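Local coordinates for protein ElaA (Escherichia coli, PDB 5Z6N) that probably transfers an acetyl group from acetyl coenzyme A to an amino group, as a member of the GNAT family of N-acetyltransferases, at residues G41-G46 and V60-I65; R49-W54 and L100-H105; V27-V30 and P35-D38; Q94-T99 and F127-V132; E73-G78 and H105-K110. All blocks are in the same frame, centred on the assembly; numbering follows the deposited sequence.

Contact 1: G41-G46 and V60-I65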
# COMPACT_ATOMS: atom_id res chain seq x y z
N GLY B 41 -0.80 5.95 -7.65
CA GLY B 41 -0.90 5.69 -9.08
C GLY B 41 0.43 5.83 -9.80
O GLY B 41 0.73 5.05 -10.71
N ASP B 42 1.25 6.79 -9.37
CA ASP B 42 2.49 7.15 -10.05
C ASP B 42 3.48 6.00 -10.19
O ASP B 42 4.55 6.18 -10.79
CB ASP B 42 3.16 8.32 -9.32
CG ASP B 42 2.28 9.55 -9.25
OD1 ASP B 42 1.22 9.57 -9.92
OD2 ASP B 42 2.64 10.49 -8.52
N ASP B 43 3.15 4.82 -9.66
CA ASP B 43 4.11 3.73 -9.67
C ASP B 43 4.10 2.87 -10.93
O ASP B 43 5.16 2.38 -11.33
CB ASP B 43 3.87 2.84 -8.44
CG ASP B 43 4.12 3.57 -7.14
OD1 ASP B 43 5.30 3.82 -6.83
OD2 ASP B 43 3.14 3.89 -6.44
N LEU B 44 2.95 2.69 -11.57
CA LEU B 44 2.90 1.85 -12.76
C LEU B 44 2.39 2.71 -13.89
O LEU B 44 1.23 2.57 -14.31
CB LEU B 44 1.98 0.65 -12.54
CG LEU B 44 2.34 -0.24 -11.36
CD1 LEU B 44 1.21 -0.21 -10.37
CD2 LEU B 44 2.61 -1.65 -11.84
N THR B 45 3.23 3.61 -14.41
CA THR B 45 2.84 4.41 -15.56
C THR B 45 4.12 5.01 -16.13
O THR B 45 5.08 5.27 -15.41
CB THR B 45 1.79 5.51 -15.31
OG1 THR B 45 1.23 5.92 -16.57
CG2 THR B 45 2.40 6.71 -14.62
N GLY B 46 4.11 5.21 -17.45
CA GLY B 46 5.17 5.89 -18.16
C GLY B 46 6.50 5.17 -18.17
O GLY B 46 6.56 3.95 -18.31
N VAL B 60 15.18 -3.38 2.37
CA VAL B 60 15.75 -2.50 3.37
C VAL B 60 16.18 -1.16 2.79
O VAL B 60 16.83 -0.38 3.48
CB VAL B 60 16.94 -3.19 4.09
CG1 VAL B 60 16.47 -4.48 4.76
CG2 VAL B 60 18.06 -3.47 3.10
N ALA B 61 15.82 -0.87 1.54
CA ALA B 61 16.15 0.39 0.90
C ALA B 61 15.31 0.53 -0.36
O ALA B 61 15.08 -0.46 -1.06
CB ALA B 61 17.64 0.47 0.55
N TYR B 62 14.86 1.75 -0.64
CA TYR B 62 13.94 1.96 -1.75
C TYR B 62 13.93 3.42 -2.16
O TYR B 62 14.08 4.31 -1.32
CB TYR B 62 12.51 1.52 -1.39
CG TYR B 62 11.47 1.90 -2.43
CD1 TYR B 62 11.18 1.06 -3.48
CD2 TYR B 62 10.80 3.11 -2.36
CE1 TYR B 62 10.26 1.39 -4.43
CE2 TYR B 62 9.87 3.46 -3.31
CZ TYR B 62 9.60 2.59 -4.34
OH TYR B 62 8.67 2.91 -5.30
N ALA B 63 13.74 3.65 -3.46
CA ALA B 63 13.46 4.98 -4.00
C ALA B 63 12.81 4.81 -5.36
O ALA B 63 13.11 3.85 -6.09
CB ALA B 63 14.72 5.84 -4.10
N ARG B 64 11.91 5.73 -5.70
CA ARG B 64 11.24 5.71 -6.99
C ARG B 64 11.56 6.98 -7.77
O ARG B 64 11.88 8.03 -7.19
CB ARG B 64 9.72 5.55 -6.85
CG ARG B 64 8.93 6.84 -6.95
CD ARG B 64 7.42 6.59 -6.84
NE ARG B 64 6.73 7.79 -6.41
CZ ARG B 64 5.42 7.85 -6.18
NH1 ARG B 64 4.67 6.76 -6.35
NH2 ARG B 64 4.85 8.98 -5.80
N ILE B 65 11.46 6.86 -9.09
CA ILE B 65 11.89 7.89 -10.02
C ILE B 65 10.73 8.19 -10.96
O ILE B 65 10.27 7.30 -11.68
CB ILE B 65 13.13 7.45 -10.81
CG1 ILE B 65 14.26 7.04 -9.86
CG2 ILE B 65 13.56 8.53 -11.75
CD1 ILE B 65 15.42 6.41 -10.58
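R64 reaches from strand 59-67 to the loop at G41-G46 and meets two consecutive aspartates there in different ways. The tight part is with D43. R64 NH1 donates to D43 OD1 over 3.0 Å with an N-H...O angle of 157°, and the oxygen lies close to the guanidinium plane, so the arginine bonds through its edge. The carboxylate is not met in its own plane: NH1 comes in from above it, 51° out, and the two flat groups are turned 47° against each other. An extended chain from CG to NE carries the guanidinium this far. The Y62 hydroxyl lies 3.8 Å from D43 OD1 and is weakly hydrogen-bonded to R24.

The D42 side is looser. D42 CB lies over one guanidinium face, offset toward the rim, 3.7 Å from R64 NH1. D42 OD2 and R64 NH2 are 3.8 Å apart, with the oxygen well out of the guanidinium plane, which leaves attraction between charges and no directed N-H. D42 is partly exposed, whereas D43 and R64 are buried.

Both ends of the main pair have further partners. R64 NH2 forms a salt bridge with D40, and D43 OD1 one with R24, while D43 OD2 is hydrogen-bonded to the hydroxyl of Y18 of the second subunit. The two aspartates are the middle residues of a type I turn from G41 to L44. With R24 and R64 both drawn to D43, the buried carboxylate is probably held ionised, and the bond to Y18 carries this polar network on to the subunit interface.

Contact 2: R49-W54 and L100-H105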
# COMPACT_ATOMS: atom_id res chain seq x y z
N ARG B 49 10.65 4.20 -12.85
CA ARG B 49 11.45 3.08 -12.37
C ARG B 49 11.44 3.06 -10.85
O ARG B 49 11.16 4.06 -10.19
CB ARG B 49 12.90 3.20 -12.87
CG ARG B 49 13.05 3.79 -14.26
CD ARG B 49 14.45 3.59 -14.81
NE ARG B 49 15.01 2.30 -14.42
CZ ARG B 49 15.04 1.24 -15.22
NH1 ARG B 49 14.54 1.31 -16.45
NH2 ARG B 49 15.55 0.09 -14.80
N HIS B 50 11.78 1.89 -10.30
CA HIS B 50 11.91 1.71 -8.86
C HIS B 50 13.24 1.04 -8.55
O HIS B 50 13.69 0.16 -9.29
CB HIS B 50 10.76 0.88 -8.27
CG HIS B 50 9.40 1.28 -8.77
ND1 HIS B 50 8.95 0.98 -10.04
CD2 HIS B 50 8.41 1.99 -8.17
CE1 HIS B 50 7.73 1.47 -10.19
NE2 HIS B 50 7.38 2.08 -9.07
N ILE B 51 13.86 1.47 -7.45
CA ILE B 51 15.15 0.94 -7.02
C ILE B 51 14.97 0.35 -5.63
O ILE B 51 14.44 1.01 -4.73
CB ILE B 51 16.22 2.04 -7.04
CG1 ILE B 51 16.46 2.45 -8.50
CG2 ILE B 51 17.52 1.57 -6.38
CD1 ILE B 51 17.24 3.69 -8.69
N LEU B 52 15.37 -0.91 -5.48
CA LEU B 52 15.12 -1.70 -4.28
C LEU B 52 16.44 -2.22 -3.73
O LEU B 52 17.25 -2.77 -4.48
CB LEU B 52 14.18 -2.88 -4.57
CG LEU B 52 13.00 -2.70 -5.53
CD1 LEU B 52 12.32 -4.02 -5.86
CD2 LEU B 52 12.00 -1.76 -4.95
N GLY B 53 16.65 -2.04 -2.43
CA GLY B 53 17.78 -2.65 -1.76
C GLY B 53 17.34 -3.87 -0.99
O GLY B 53 16.51 -3.77 -0.08
N TRP B 54 17.89 -5.04 -1.33
CA TRP B 54 17.49 -6.30 -0.71
C TRP B 54 18.61 -6.85 0.15
O TRP B 54 19.76 -6.93 -0.29
CB TRP B 54 17.09 -7.33 -1.77
CG TRP B 54 15.75 -7.07 -2.39
CD1 TRP B 54 15.50 -6.44 -3.58
CD2 TRP B 54 14.47 -7.43 -1.85
NE1 TRP B 54 14.14 -6.39 -3.80
CE2 TRP B 54 13.49 -6.99 -2.76
CE3 TRP B 54 14.07 -8.08 -0.68
CZ2 TRP B 54 12.13 -7.18 -2.53
CZ3 TRP B 54 12.72 -8.27 -0.46
CH2 TRP B 54 11.76 -7.82 -1.38
N LEU B 100 20.86 8.14 -8.66
CA LEU B 100 21.31 9.18 -9.57
C LEU B 100 22.03 8.59 -10.78
O LEU B 100 21.90 9.11 -11.89
CB LEU B 100 22.22 10.17 -8.84
CG LEU B 100 21.48 11.05 -7.83
CD1 LEU B 100 22.47 11.88 -7.02
CD2 LEU B 100 20.49 11.96 -8.55
N GLU B 101 22.78 7.50 -10.58
CA GLU B 101 23.34 6.77 -11.72
C GLU B 101 22.24 6.27 -12.64
O GLU B 101 22.47 6.11 -13.85
CB GLU B 101 24.20 5.61 -11.22
CG GLU B 101 24.70 4.68 -12.32
CD GLU B 101 25.28 3.38 -11.78
OE1 GLU B 101 25.01 3.05 -10.60
OE2 GLU B 101 25.99 2.68 -12.53
N THR B 102 21.05 6.02 -12.10
CA THR B 102 19.91 5.66 -12.93
C THR B 102 19.33 6.88 -13.63
O THR B 102 19.03 6.84 -14.83
CB THR B 102 18.85 4.96 -12.09
OG1 THR B 102 19.41 3.77 -11.50
CG2 THR B 102 17.65 4.57 -12.95
N CYS B 103 19.17 7.99 -12.89
CA CYS B 103 18.75 9.24 -13.52
C CYS B 103 19.77 9.69 -14.56
O CYS B 103 19.41 10.11 -15.66
CB CYS B 103 18.56 10.33 -12.46
SG CYS B 103 17.36 9.94 -11.17
N THR B 104 21.06 9.62 -14.21
CA THR B 104 22.12 9.98 -15.15
C THR B 104 22.02 9.15 -16.42
O THR B 104 21.95 9.70 -17.53
CB THR B 104 23.49 9.79 -14.49
OG1 THR B 104 23.72 10.84 -13.54
CG2 THR B 104 24.60 9.79 -15.53
N HIS B 105 22.02 7.83 -16.28
CA HIS B 105 22.01 6.94 -17.44
C HIS B 105 20.77 7.18 -18.30
O HIS B 105 20.88 7.53 -19.48
CB HIS B 105 22.08 5.48 -16.98
CG HIS B 105 22.33 4.51 -18.09
ND1 HIS B 105 22.62 3.18 -17.86
CD2 HIS B 105 22.34 4.67 -19.43
CE1 HIS B 105 22.80 2.56 -19.01
NE2 HIS B 105 22.63 3.45 -19.98
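T102, on helix 91-106, divides its two branches between R49 and I51 of strand 49-54. I51 CD1 and T102 OG1 face each other tip to tip at 3.6 Å, and T102 CB follows at 4.0 Å from I51 CD1. The methyl takes the other partner: T102 CG2 lies 3.8 Å from R49 NE, with R49 CD at a similar distance, and it stands oblique to the guanidinium. No hydrogen bond joins the segments, so the contact rests on packing in a buried setting.

The torsions explain the division. With chi1 of T102 at -60°, OG1 sits beside its own backbone N and CG2 opposite that N, which sets the two branches toward different residues. R49 bends at chi3 (37°), laying CD and NE across the threonine methyl.

In the next shell, the polar atoms have partners. T102 OG1 is hydrogen-bonded to the carbonyl of K98, one turn earlier in the helix, and more weakly to D6. The R49 NE that touches the methyl is also salt-bridged to D6, so D6 of strand 3-8 is a partner of both R49 and T102, of T102 only weakly. I65 of strand 59-67 packs on T102 too.

Further out, backbone hydrogen bonds pair R49 with I65 and I51 with A63 on one flank, and H50 with L7 and L52 with Q5 on the other. R49 and I51, two residues apart, therefore share the sheet face that helix 91-106 covers. This is the helix-on-sheet layer of the GNAT fold, in which a helix packs across the antiparallel N-terminal strands.

Contact 3: V27-V30 and P35-D38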
# COMPACT_ATOMS: atom_id res chain seq x y z
N VAL B 27 6.90 3.12 6.77
CA VAL B 27 7.76 4.25 7.08
C VAL B 27 7.06 5.60 6.98
O VAL B 27 7.19 6.45 7.87
CB VAL B 27 8.98 4.29 6.14
CG1 VAL B 27 9.70 5.61 6.27
CG2 VAL B 27 9.91 3.13 6.44
N PHE B 28 6.32 5.82 5.89
CA PHE B 28 5.75 7.13 5.63
C PHE B 28 4.34 7.21 6.20
O PHE B 28 3.86 8.32 6.46
CB PHE B 28 5.70 7.46 4.13
CG PHE B 28 7.06 7.57 3.50
CD1 PHE B 28 8.01 8.45 4.00
CD2 PHE B 28 7.38 6.80 2.40
CE1 PHE B 28 9.26 8.55 3.41
CE2 PHE B 28 8.62 6.90 1.80
CZ PHE B 28 9.56 7.78 2.32
N VAL B 29 3.66 6.09 6.40
CA VAL B 29 2.33 6.08 6.98
C VAL B 29 2.37 5.76 8.47
O VAL B 29 1.89 6.55 9.29
CB VAL B 29 1.41 5.09 6.23
CG1 VAL B 29 0.07 4.96 6.94
CG2 VAL B 29 1.21 5.55 4.79
N VAL B 30 2.96 4.62 8.83
CA VAL B 30 2.90 4.10 10.19
C VAL B 30 3.84 4.78 11.18
O VAL B 30 3.41 5.29 12.22
CB VAL B 30 3.22 2.60 10.20
CG1 VAL B 30 3.13 2.04 11.60
CG2 VAL B 30 2.27 1.86 9.28
N PRO B 35 -1.43 9.71 8.16
CA PRO B 35 -2.45 9.03 7.35
C PRO B 35 -2.50 9.84 6.06
O PRO B 35 -2.90 11.01 6.08
CB PRO B 35 -3.70 9.07 8.24
CG PRO B 35 -3.47 10.24 9.16
CD PRO B 35 -1.99 10.29 9.39
N TYR B 36 -2.11 9.23 4.95
CA TYR B 36 -2.10 9.91 3.65
C TYR B 36 -2.19 8.80 2.61
O TYR B 36 -2.17 7.60 2.93
CB TYR B 36 -0.94 10.87 3.35
CG TYR B 36 0.31 10.23 2.79
CD1 TYR B 36 1.16 9.48 3.60
CD2 TYR B 36 0.65 10.39 1.45
CE1 TYR B 36 2.32 8.90 3.08
CE2 TYR B 36 1.80 9.81 0.93
CZ TYR B 36 2.63 9.07 1.75
OH TYR B 36 3.77 8.49 1.23
N GLN B 37 -2.30 9.20 1.34
CA GLN B 37 -2.46 8.27 0.23
C GLN B 37 -1.08 7.95 -0.36
O GLN B 37 -0.63 8.56 -1.33
CB GLN B 37 -3.40 8.85 -0.82
CG GLN B 37 -3.78 7.88 -1.93
CD GLN B 37 -4.77 6.83 -1.46
OE1 GLN B 37 -5.76 7.13 -0.81
NE2 GLN B 37 -4.49 5.57 -1.80
N ASP B 38 -0.42 6.96 0.24
CA ASP B 38 0.91 6.57 -0.23
C ASP B 38 0.86 5.93 -1.61
O ASP B 38 1.81 6.05 -2.39
CB ASP B 38 1.56 5.61 0.77
CG ASP B 38 2.82 4.98 0.23
OD1 ASP B 38 3.73 5.73 -0.19
OD2 ASP B 38 2.90 3.73 0.19
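Y36 and F28 lie side by side and point the same way, with the tyrosine's outer end set against the base of the phenylalanine. Y36 OH is 3.6 Å from F28 CB and Y36 CE1 is 3.8 Å from the same carbon. The hydroxyl stands oblique to the F28 ring; the F28 ring itself leads away, toward R79 and I81 of strand 75-82. F28 O lies at the edge of the Y36 ring, near its plane, 3.8 Å from CE1.

Chi1 of Y36 is 86°, placing CG between the backbone N and the carbonyl carbon, and this swings the ring back to the helix although its CB does not head there.

The contact folds the loop that follows helix 14-31 back onto the last turns of that helix, where a wider pi-type turn spans V27-V30. In the GNAT fold this helix comes early in the chain, ahead of the first long hairpin.

V29 crosses Y36 obliquely. Its CG2 branch does the touching, 3.9 Å from Y36 CE1 and 4.0 Å from D38 CB, and so fills the angle between the tyrosine and the aspartate. D38 turns its carboxylate to two arginines, OD1 forming salt bridges with R79 and R24. Across the dimer interface, V29 packs on V29 of the second subunit and V30 on Y36 of that subunit.

Contact 4: Q94-T99 and F127-V132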
# COMPACT_ATOMS: atom_id res chain seq x y z
N GLN B 94 24.41 4.90 -0.43
CA GLN B 94 24.46 3.95 -1.54
C GLN B 94 23.18 4.01 -2.37
O GLN B 94 23.24 3.97 -3.61
CB GLN B 94 24.71 2.54 -1.01
CG GLN B 94 26.16 2.26 -0.68
CD GLN B 94 26.31 1.13 0.32
OE1 GLN B 94 27.14 1.19 1.23
NE2 GLN B 94 25.50 0.09 0.17
N LEU B 95 22.03 4.10 -1.71
CA LEU B 95 20.76 4.19 -2.44
C LEU B 95 20.73 5.43 -3.33
O LEU B 95 20.33 5.36 -4.50
CB LEU B 95 19.59 4.21 -1.45
CG LEU B 95 18.24 4.71 -1.96
CD1 LEU B 95 17.70 3.83 -3.07
CD2 LEU B 95 17.24 4.80 -0.81
N MET B 96 21.15 6.57 -2.79
CA MET B 96 21.08 7.83 -3.52
C MET B 96 21.96 7.80 -4.77
O MET B 96 21.51 8.11 -5.87
CB MET B 96 21.48 8.98 -2.60
CG MET B 96 20.46 9.28 -1.53
SD MET B 96 18.91 9.83 -2.26
CE MET B 96 19.48 11.27 -3.16
N SER B 97 23.23 7.42 -4.60
CA SER B 97 24.17 7.46 -5.72
C SER B 97 23.79 6.48 -6.82
O SER B 97 24.02 6.76 -8.00
CB SER B 97 25.58 7.18 -5.21
OG SER B 97 25.60 6.03 -4.38
N LYS B 98 23.22 5.32 -6.47
CA LYS B 98 22.77 4.39 -7.50
C LYS B 98 21.51 4.89 -8.19
O LYS B 98 21.29 4.60 -9.37
CB LYS B 98 22.55 3.01 -6.89
CG LYS B 98 23.81 2.41 -6.29
CD LYS B 98 23.63 0.95 -5.93
CE LYS B 98 24.97 0.30 -5.60
NZ LYS B 98 25.57 0.82 -4.34
N THR B 99 20.67 5.65 -7.47
CA THR B 99 19.47 6.22 -8.06
C THR B 99 19.80 7.40 -8.97
O THR B 99 19.10 7.63 -9.96
CB THR B 99 18.48 6.63 -6.96
OG1 THR B 99 18.13 5.49 -6.18
CG2 THR B 99 17.21 7.21 -7.55
N PHE B 127 25.18 15.27 -2.34
CA PHE B 127 25.04 14.58 -3.61
C PHE B 127 24.88 15.54 -4.79
O PHE B 127 24.66 15.09 -5.92
CB PHE B 127 23.85 13.62 -3.57
CG PHE B 127 24.05 12.44 -2.66
CD1 PHE B 127 24.66 11.29 -3.13
CD2 PHE B 127 23.63 12.49 -1.35
CE1 PHE B 127 24.85 10.21 -2.31
CE2 PHE B 127 23.82 11.41 -0.51
CZ PHE B 127 24.43 10.27 -0.99
N GLY B 128 24.98 16.85 -4.54
CA GLY B 128 24.87 17.83 -5.60
C GLY B 128 23.57 18.60 -5.64
O GLY B 128 23.38 19.42 -6.55
N PHE B 129 22.66 18.36 -4.70
CA PHE B 129 21.42 19.11 -4.64
C PHE B 129 21.64 20.45 -3.96
O PHE B 129 22.50 20.60 -3.08
CB PHE B 129 20.35 18.32 -3.87
CG PHE B 129 19.88 17.08 -4.57
CD1 PHE B 129 20.61 15.90 -4.48
CD2 PHE B 129 18.70 17.08 -5.29
CE1 PHE B 129 20.18 14.75 -5.11
CE2 PHE B 129 18.27 15.93 -5.93
CZ PHE B 129 19.01 14.76 -5.84
N ILE B 130 20.85 21.44 -4.36
CA ILE B 130 20.79 22.71 -3.65
C ILE B 130 19.32 23.08 -3.48
O ILE B 130 18.50 22.77 -4.35
CB ILE B 130 21.57 23.82 -4.37
CG1 ILE B 130 21.28 23.82 -5.88
CG2 ILE B 130 23.06 23.67 -4.10
CD1 ILE B 130 21.96 24.94 -6.65
N PRO B 131 18.94 23.71 -2.37
CA PRO B 131 17.57 24.19 -2.21
C PRO B 131 17.14 25.07 -3.38
O PRO B 131 17.85 25.98 -3.79
CB PRO B 131 17.62 24.99 -0.90
CG PRO B 131 19.09 25.13 -0.56
CD PRO B 131 19.74 23.92 -1.15
N VAL B 132 15.96 24.76 -3.93
CA VAL B 132 15.32 25.56 -4.95
C VAL B 132 13.96 26.07 -4.47
O VAL B 132 13.07 26.31 -5.27
CB VAL B 132 15.18 24.78 -6.27
CG1 VAL B 132 16.53 24.53 -6.89
CG2 VAL B 132 14.45 23.47 -6.04
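Helix 91-106, the connection of the beta-alpha-beta unit between strands 75-82 and 112-117 of the GNAT fold, is met here by two phenylalanines, F127 and F129, at and just ahead of the short strand 129-131. The main interaction is a CH-pi contact: M96 CB stands 3.7 Å from the centroid of the F127 ring, 18° off the ring normal. It touches CE1 and CZ of F127 about equally, at 3.6 Å each, and thus lies over the face but shifted toward the rim. S97 N approaches the same ring obliquely, 4.0 Å from F127 CE1.

Beyond CB, the methionine chain bends at chi2 (-64°) and again at chi3, and this carries its methyl away from F127 to the second aromatic. M96 CE ends 4.1 Å from F129 CE1, oblique to that ring. One methionine thereby bridges both phenylalanines with opposite ends of its side chain.

Further packing surrounds the pair. F123 of helix 121-124 makes an edge-to-face ring contact with F127 and also touches M96, as does Y124. F129 is buried against V112 and L114 of strand 112-117 and M146 of strand 143-148, while L95 and T99 of the helix pack on A63 of strand 59-67.

Contact 5: E73-G78 and H105-K110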
# COMPACT_ATOMS: atom_id res chain seq x y z
N GLU B 73 9.68 19.34 -17.56
CA GLU B 73 10.16 19.36 -16.18
C GLU B 73 11.10 18.21 -15.83
O GLU B 73 11.12 17.19 -16.54
CB GLU B 73 8.97 19.18 -15.23
CG GLU B 73 7.72 19.92 -15.63
CD GLU B 73 6.72 19.02 -16.31
OE1 GLU B 73 6.97 17.79 -16.36
OE2 GLU B 73 5.67 19.52 -16.76
N PRO B 74 11.92 18.34 -14.76
CA PRO B 74 12.95 17.31 -14.51
C PRO B 74 12.58 15.92 -14.02
O PRO B 74 11.41 15.56 -13.85
CB PRO B 74 13.77 18.04 -13.45
CG PRO B 74 12.73 18.68 -12.61
CD PRO B 74 11.71 19.18 -13.59
N VAL B 75 13.63 15.12 -13.81
CA VAL B 75 13.50 13.83 -13.15
C VAL B 75 13.21 14.06 -11.67
O VAL B 75 13.88 14.86 -11.01
CB VAL B 75 14.78 13.01 -13.34
CG1 VAL B 75 14.55 11.58 -12.97
CG2 VAL B 75 15.28 13.12 -14.77
N VAL B 76 12.22 13.35 -11.14
CA VAL B 76 11.84 13.47 -9.73
C VAL B 76 12.29 12.22 -8.99
O VAL B 76 12.03 11.10 -9.45
CB VAL B 76 10.32 13.68 -9.58
CG1 VAL B 76 9.88 13.37 -8.14
CG2 VAL B 76 9.94 15.11 -9.97
N ILE B 77 12.96 12.42 -7.87
CA ILE B 77 13.29 11.35 -6.93
C ILE B 77 12.40 11.52 -5.70
O ILE B 77 12.19 12.64 -5.24
CB ILE B 77 14.78 11.35 -6.54
CG1 ILE B 77 15.66 11.08 -7.76
CG2 ILE B 77 15.06 10.32 -5.46
CD1 ILE B 77 17.13 11.06 -7.43
N GLY B 78 11.88 10.41 -5.19
CA GLY B 78 11.04 10.47 -4.01
C GLY B 78 10.90 9.10 -3.38
O GLY B 78 11.38 8.09 -3.92
N HIS B 105 22.02 7.83 -16.28
CA HIS B 105 22.01 6.94 -17.44
C HIS B 105 20.77 7.18 -18.30
O HIS B 105 20.88 7.53 -19.48
CB HIS B 105 22.08 5.48 -16.98
CG HIS B 105 22.33 4.51 -18.09
ND1 HIS B 105 22.62 3.18 -17.86
CD2 HIS B 105 22.34 4.67 -19.43
CE1 HIS B 105 22.80 2.56 -19.01
NE2 HIS B 105 22.63 3.45 -19.98
N HIS B 106 19.58 6.99 -17.72
CA HIS B 106 18.37 6.98 -18.52
C HIS B 106 18.10 8.34 -19.16
O HIS B 106 17.82 8.43 -20.36
CB HIS B 106 17.18 6.53 -17.68
CG HIS B 106 16.94 5.05 -17.72
ND1 HIS B 106 17.75 4.14 -17.07
CD2 HIS B 106 16.00 4.32 -18.36
CE1 HIS B 106 17.31 2.92 -17.29
NE2 HIS B 106 16.25 3.00 -18.08
N TRP B 107 18.19 9.42 -18.37
CA TRP B 107 17.91 10.77 -18.86
C TRP B 107 19.07 11.71 -18.53
O TRP B 107 18.95 12.57 -17.65
CB TRP B 107 16.60 11.29 -18.28
CG TRP B 107 15.50 10.34 -18.50
CD1 TRP B 107 14.80 10.15 -19.65
CD2 TRP B 107 14.98 9.41 -17.55
NE1 TRP B 107 13.86 9.16 -19.47
CE2 TRP B 107 13.95 8.69 -18.19
CE3 TRP B 107 15.29 9.12 -16.22
CZ2 TRP B 107 13.23 7.70 -17.54
CZ3 TRP B 107 14.56 8.13 -15.58
CH2 TRP B 107 13.55 7.44 -16.23
N PRO B 108 20.19 11.57 -19.24
CA PRO B 108 21.21 12.63 -19.17
C PRO B 108 20.65 13.89 -19.79
O PRO B 108 19.67 13.86 -20.55
CB PRO B 108 22.37 12.06 -20.00
CG PRO B 108 21.70 11.15 -20.98
CD PRO B 108 20.50 10.57 -20.27
N ASP B 109 21.27 15.03 -19.46
CA ASP B 109 20.81 16.34 -19.92
C ASP B 109 19.40 16.63 -19.41
O ASP B 109 18.57 17.22 -20.11
CB ASP B 109 20.88 16.45 -21.45
CG ASP B 109 22.15 15.85 -22.01
OD1 ASP B 109 23.17 15.84 -21.30
OD2 ASP B 109 22.12 15.38 -23.17
N LYS B 110 19.12 16.20 -18.18
CA LYS B 110 17.91 16.56 -17.45
C LYS B 110 18.32 16.62 -15.97
O LYS B 110 18.96 15.68 -15.47
CB LYS B 110 16.76 15.58 -17.64
CG LYS B 110 15.80 15.93 -18.77
CD LYS B 110 14.45 15.25 -18.58
CE LYS B 110 13.41 15.76 -19.57
NZ LYS B 110 13.81 15.50 -20.98
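V75, at the start of strand 75-82, sends its two methyls to W107 and K110 in the turn after helix 91-106. From CB, which points toward that turn, CG1 leaves opposite the backbone N (chi1 -166°) and comes within 4.1 Å of W107 CE3, meeting the indole obliquely. CG2 takes the branch beside the N. It is 4.1 Å from K110 CB and 4.2 Å from W107 CB, and so rests where the bases of the two side chains come together. Valine crosses each partner at about a right angle, and no polar bond links the segments.

The distances, all above 4 Å, describe a loose apolar contact. V75 is buried, whereas W107 and K110 are partly exposed, which places the contact at the border of the core. Beyond CB, K110 runs on toward E73: its chain is extended through CE, which lies 4.1 Å from E73 O, and the bend at chi4 (61°) turns only NZ. The carboxylate of E73 is turned elsewhere, OE1 accepting a hydrogen bond from the backbone N of D69.

W107 is the first residue to leave helical backbone angles, and H106 CB lies over one face of its ring, toward the rim, 3.5 Å above the plane.

Strand 75-82, helix 91-106 and strand 112-117 form a beta-alpha-beta unit, and this contact joins the first strand to the turn that leaves the helix for the next strand. V75 is backbone-bonded to P111 and Y113 on that side, packs on C103 of the helix, and touches I65 of the antiparallel neighbour 59-67.

Contacts 1, 2, 4 and 5 gather round one mixed sheet, with centres 10 to 16 Å apart. Contact 3 stands off, about 22 to 25 Å from contacts 2, 4 and 5 and 15 Å from contact 1, whose loop continues its own. Along the chain contact 3 closes first, before contacts 1 and 2, which interlock through the neighbouring strands 49-54 and 59-67. Contacts 2, 4 and 5 all use helix 91-106 and cross one another in sequence; contacts 2 and 5 share H105. That helix thus links the early strands to the later ones in a single GNAT domain, while contacts 1 and 3 also touch the second subunit.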